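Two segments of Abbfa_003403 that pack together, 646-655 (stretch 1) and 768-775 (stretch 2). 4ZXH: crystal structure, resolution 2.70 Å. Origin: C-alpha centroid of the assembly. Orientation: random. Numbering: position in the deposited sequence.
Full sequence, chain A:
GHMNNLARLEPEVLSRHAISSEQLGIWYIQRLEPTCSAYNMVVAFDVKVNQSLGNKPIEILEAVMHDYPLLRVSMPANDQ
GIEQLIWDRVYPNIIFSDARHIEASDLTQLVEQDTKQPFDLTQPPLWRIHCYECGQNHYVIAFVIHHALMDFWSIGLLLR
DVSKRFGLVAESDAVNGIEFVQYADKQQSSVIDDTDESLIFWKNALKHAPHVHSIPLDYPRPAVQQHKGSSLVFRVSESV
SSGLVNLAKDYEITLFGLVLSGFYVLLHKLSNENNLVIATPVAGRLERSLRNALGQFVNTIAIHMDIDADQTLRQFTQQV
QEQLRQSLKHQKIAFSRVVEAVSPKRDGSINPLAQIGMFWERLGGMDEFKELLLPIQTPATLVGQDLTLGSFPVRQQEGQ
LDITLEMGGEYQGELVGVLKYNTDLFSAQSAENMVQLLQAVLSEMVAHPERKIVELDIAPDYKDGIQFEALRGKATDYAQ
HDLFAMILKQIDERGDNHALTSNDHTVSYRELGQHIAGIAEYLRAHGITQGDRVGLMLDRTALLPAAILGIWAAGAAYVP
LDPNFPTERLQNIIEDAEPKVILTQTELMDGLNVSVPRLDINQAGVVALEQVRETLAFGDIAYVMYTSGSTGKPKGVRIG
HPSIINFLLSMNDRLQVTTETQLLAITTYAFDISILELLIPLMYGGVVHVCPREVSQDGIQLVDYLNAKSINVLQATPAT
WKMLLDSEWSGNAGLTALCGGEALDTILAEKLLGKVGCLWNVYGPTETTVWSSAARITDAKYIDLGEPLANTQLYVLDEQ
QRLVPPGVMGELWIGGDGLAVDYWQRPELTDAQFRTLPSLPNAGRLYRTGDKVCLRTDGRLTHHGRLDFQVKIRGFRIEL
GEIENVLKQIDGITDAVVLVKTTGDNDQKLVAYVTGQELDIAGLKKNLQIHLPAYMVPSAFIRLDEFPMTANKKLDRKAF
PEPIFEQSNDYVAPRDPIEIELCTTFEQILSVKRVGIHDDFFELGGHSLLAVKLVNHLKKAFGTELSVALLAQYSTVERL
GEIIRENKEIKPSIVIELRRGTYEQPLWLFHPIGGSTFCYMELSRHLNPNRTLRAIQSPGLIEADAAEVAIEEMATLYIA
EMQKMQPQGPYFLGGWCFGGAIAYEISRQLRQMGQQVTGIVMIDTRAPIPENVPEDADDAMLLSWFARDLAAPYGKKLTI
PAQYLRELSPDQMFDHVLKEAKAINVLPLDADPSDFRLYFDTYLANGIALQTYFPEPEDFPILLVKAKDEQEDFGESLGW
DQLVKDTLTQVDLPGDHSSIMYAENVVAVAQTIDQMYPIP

Stretch 1, residues 646-655: NFLLSMNDRL
Stretch 2 768-775: TTVWSSAA

Helix 646-655 of Abbfa_003403 packs against segment 768-775, a loop that enters a β-strand at Ser773; the two stretches run in the same general sense, and the contact is largely apolar, buries 295 Å² summed over both sides, and has no hydrogen bond across it. Stretch 1 is helical throughout, with phi/psi near -60/-45 over its first turns and drifting to -101/-26 at Leu655. Its backbone ladder includes Ser650 N to Asn646 O (3.1 Å), Met651 N to Phe647 O (2.9 Å), Asn652 N to Leu648 O (2.9 Å) and Leu655 N to Met651 O (3.0 Å). In stretch 2, Thr769 (76/92) and Val770 (60/-88) both take positive phi; Trp771 (-120/153) is extended, Ser772 (-127/-21) is not, and Ser773 to Ala775 form the strand. Thr768 OG1 and Ser772 OG, 2.9 Å apart, hydrogen-bond across this turn.

Asn646 (chi1 t) makes no contact; its amide is satisfied elsewhere in the structure. Phe647 (chi1 163°, chi2 72°) is the centre of the interface, covered over 95 Å². Its CA lies 7.1 Å from the CA of Thr769, which sets the register, and its CA-to-CB bond points toward stretch 2. Phe647 CB sits 4.1 Å from Thr769 CG2 (chi1 m), while Phe647 CD1 is 3.9 Å from Thr769 O. Val770 (chi1 t) covers one face of the ring: its CB stands 3.7 Å from the ring centroid, 19° off the normal, a CH-pi contact, and Val770 CG1 reaches Phe647 CZ at a tight 3.3 Å. Phe647 CE1 approaches Trp771 N at 3.6 Å and Trp771 CD1 at 3.7 Å; the Phe647 ring and the five-membered ring of Trp771 (chi1 m, chi2 124°) are oblique, with planes at 55° and centroids 5.8 Å apart.

Leu648, Leu649 and Ser650 are out of reach. One turn beyond Phe647, Met651 (chi1 m, chi2 m, chi3 132°) again points toward stretch 2. Its terminal methyl CE lies 4.2 Å from Trp771 CB and 4.4 Å from Ala774 CB, a looser apolar contact than that of Phe647.

Asn652 and Asp653 are out of reach of stretch 2. Arg654 (chi1 m, chi2 t, chi3 t, chi4 71°) points toward the strand, and its NE comes within 3.8 Å of Ala774 CB, a van der Waals approach to a methyl that offers no acceptor. The guanidinium instead folds back on its own helix, where Arg654 NH1 donates to Ser650 O at 3.1 Å. Within the strand, Ala774 points toward the helix whereas Ser773 and Ala775 point away, the alternation expected of extended backbone. Leu655 (chi1 m, chi2 t) ends stretch 1 without touching stretch 2.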

# COMPACT_ATOMS: atom_id res chain seq x y z
N ASN A 646 -40.66 -18.58 5.84
CA ASN A 646 -40.33 -17.36 5.13
C ASN A 646 -38.99 -17.46 4.41
O ASN A 646 -38.86 -17.08 3.25
CB ASN A 646 -40.29 -16.17 6.08
CG ASN A 646 -39.94 -14.87 5.38
OD1 ASN A 646 -40.75 -14.30 4.65
ND2 ASN A 646 -38.71 -14.42 5.56
N PHE A 647 -37.99 -17.96 5.13
CA PHE A 647 -36.66 -18.14 4.56
C PHE A 647 -36.67 -19.10 3.38
O PHE A 647 -36.19 -18.77 2.30
CB PHE A 647 -35.70 -18.64 5.64
CG PHE A 647 -34.43 -19.24 5.09
CD1 PHE A 647 -33.46 -18.43 4.53
CD2 PHE A 647 -34.22 -20.61 5.15
CE1 PHE A 647 -32.29 -18.98 4.04
CE2 PHE A 647 -33.05 -21.16 4.66
CZ PHE A 647 -32.10 -20.34 4.10
N LEU A 648 -37.20 -20.30 3.60
CA LEU A 648 -37.21 -21.35 2.60
C LEU A 648 -37.90 -20.93 1.32
O LEU A 648 -37.36 -21.14 0.23
CB LEU A 648 -37.88 -22.61 3.17
CG LEU A 648 -36.97 -23.32 4.18
CD1 LEU A 648 -37.69 -24.41 4.93
CD2 LEU A 648 -35.76 -23.86 3.44
N LEU A 649 -39.07 -20.33 1.45
CA LEU A 649 -39.81 -19.86 0.27
C LEU A 649 -39.05 -18.77 -0.47
O LEU A 649 -39.02 -18.74 -1.70
CB LEU A 649 -41.20 -19.35 0.66
CG LEU A 649 -42.22 -20.40 1.09
CD1 LEU A 649 -43.55 -19.74 1.38
CD2 LEU A 649 -42.37 -21.47 0.02
N SER A 650 -38.43 -17.87 0.29
CA SER A 650 -37.65 -16.78 -0.28
C SER A 650 -36.49 -17.36 -1.07
O SER A 650 -36.15 -16.89 -2.16
CB SER A 650 -37.13 -15.86 0.83
OG SER A 650 -36.90 -14.54 0.37
N MET A 651 -35.88 -18.39 -0.52
CA MET A 651 -34.74 -19.01 -1.15
C MET A 651 -35.17 -19.71 -2.42
O MET A 651 -34.44 -19.70 -3.42
CB MET A 651 -34.06 -19.99 -0.19
CG MET A 651 -33.02 -19.29 0.69
SD MET A 651 -31.67 -18.50 -0.26
CE MET A 651 -31.67 -16.94 0.54
N ASN A 652 -36.37 -20.28 -2.41
CA ASN A 652 -36.85 -20.97 -3.60
C ASN A 652 -37.04 -20.05 -4.79
O ASN A 652 -36.90 -20.51 -5.92
CB ASN A 652 -38.16 -21.68 -3.33
CG ASN A 652 -38.63 -22.47 -4.54
OD1 ASN A 652 -37.97 -23.44 -4.93
ND2 ASN A 652 -39.74 -22.05 -5.15
N ASP A 653 -37.36 -18.77 -4.55
CA ASP A 653 -37.51 -17.77 -5.63
C ASP A 653 -36.22 -17.67 -6.44
O ASP A 653 -36.24 -17.52 -7.67
CB ASP A 653 -37.85 -16.39 -5.08
CG ASP A 653 -39.28 -16.28 -4.56
OD1 ASP A 653 -40.15 -17.07 -5.01
OD2 ASP A 653 -39.53 -15.40 -3.71
N ARG A 654 -35.10 -17.78 -5.73
CA ARG A 654 -33.77 -17.71 -6.30
C ARG A 654 -33.26 -19.04 -6.87
O ARG A 654 -32.50 -19.05 -7.84
CB ARG A 654 -32.80 -17.21 -5.22
CG ARG A 654 -33.15 -15.81 -4.73
CD ARG A 654 -32.58 -15.51 -3.37
NE ARG A 654 -32.68 -14.08 -3.08
CZ ARG A 654 -33.81 -13.43 -2.83
NH1 ARG A 654 -34.97 -14.06 -2.82
NH2 ARG A 654 -33.77 -12.13 -2.59
N LEU A 655 -33.68 -20.15 -6.27
CA LEU A 655 -33.14 -21.45 -6.64
C LEU A 655 -34.05 -22.24 -7.56
O LEU A 655 -33.58 -23.11 -8.29
CB LEU A 655 -32.86 -22.28 -5.39
CG LEU A 655 -31.76 -21.75 -4.49
CD1 LEU A 655 -31.59 -22.67 -3.32
CD2 LEU A 655 -30.47 -21.62 -5.29
N THR A 768 -31.35 -14.08 12.62
CA THR A 768 -32.39 -13.64 11.69
C THR A 768 -32.72 -14.72 10.68
O THR A 768 -33.27 -14.45 9.61
CB THR A 768 -32.01 -12.33 10.94
OG1 THR A 768 -30.73 -12.47 10.32
CG2 THR A 768 -31.96 -11.16 11.91
N THR A 769 -32.37 -15.94 11.07
CA THR A 769 -32.73 -17.20 10.39
C THR A 769 -31.96 -17.51 9.10
O THR A 769 -32.37 -17.12 8.01
CB THR A 769 -34.23 -17.26 10.08
OG1 THR A 769 -34.96 -16.94 11.27
CG2 THR A 769 -34.62 -18.66 9.63
N VAL A 770 -30.85 -18.24 9.27
CA VAL A 770 -29.98 -18.74 8.21
C VAL A 770 -29.37 -17.64 7.35
O VAL A 770 -28.27 -17.17 7.63
CB VAL A 770 -30.71 -19.74 7.29
CG1 VAL A 770 -29.68 -20.44 6.41
CG2 VAL A 770 -31.48 -20.79 8.11
N TRP A 771 -30.06 -17.22 6.30
CA TRP A 771 -29.58 -16.11 5.49
C TRP A 771 -30.60 -14.97 5.51
O TRP A 771 -31.80 -15.21 5.68
CB TRP A 771 -29.31 -16.54 4.05
CG TRP A 771 -28.40 -17.77 3.85
CD1 TRP A 771 -28.72 -18.91 3.17
CD2 TRP A 771 -27.04 -17.94 4.31
NE1 TRP A 771 -27.64 -19.78 3.18
CE2 TRP A 771 -26.61 -19.22 3.88
CE3 TRP A 771 -26.15 -17.14 5.05
CZ2 TRP A 771 -25.33 -19.72 4.16
CZ3 TRP A 771 -24.87 -17.64 5.33
CH2 TRP A 771 -24.48 -18.92 4.89
N SER A 772 -30.12 -13.75 5.32
CA SER A 772 -30.99 -12.57 5.27
C SER A 772 -30.79 -11.73 4.01
O SER A 772 -31.67 -10.95 3.63
CB SER A 772 -30.80 -11.70 6.51
OG SER A 772 -31.58 -12.16 7.60
N SER A 773 -29.63 -11.86 3.37
CA SER A 773 -29.43 -11.25 2.07
C SER A 773 -28.70 -12.21 1.14
O SER A 773 -28.11 -13.20 1.60
CB SER A 773 -28.66 -9.92 2.18
OG SER A 773 -27.33 -10.13 2.59
N ALA A 774 -28.73 -11.91 -0.15
CA ALA A 774 -28.23 -12.82 -1.17
C ALA A 774 -27.87 -12.08 -2.46
O ALA A 774 -28.68 -11.34 -3.01
CB ALA A 774 -29.25 -13.89 -1.44
N ALA A 775 -26.65 -12.31 -2.93
CA ALA A 775 -26.11 -11.67 -4.12
C ALA A 775 -25.82 -12.68 -5.24
O ALA A 775 -25.05 -13.62 -5.05
CB ALA A 775 -24.83 -10.92 -3.74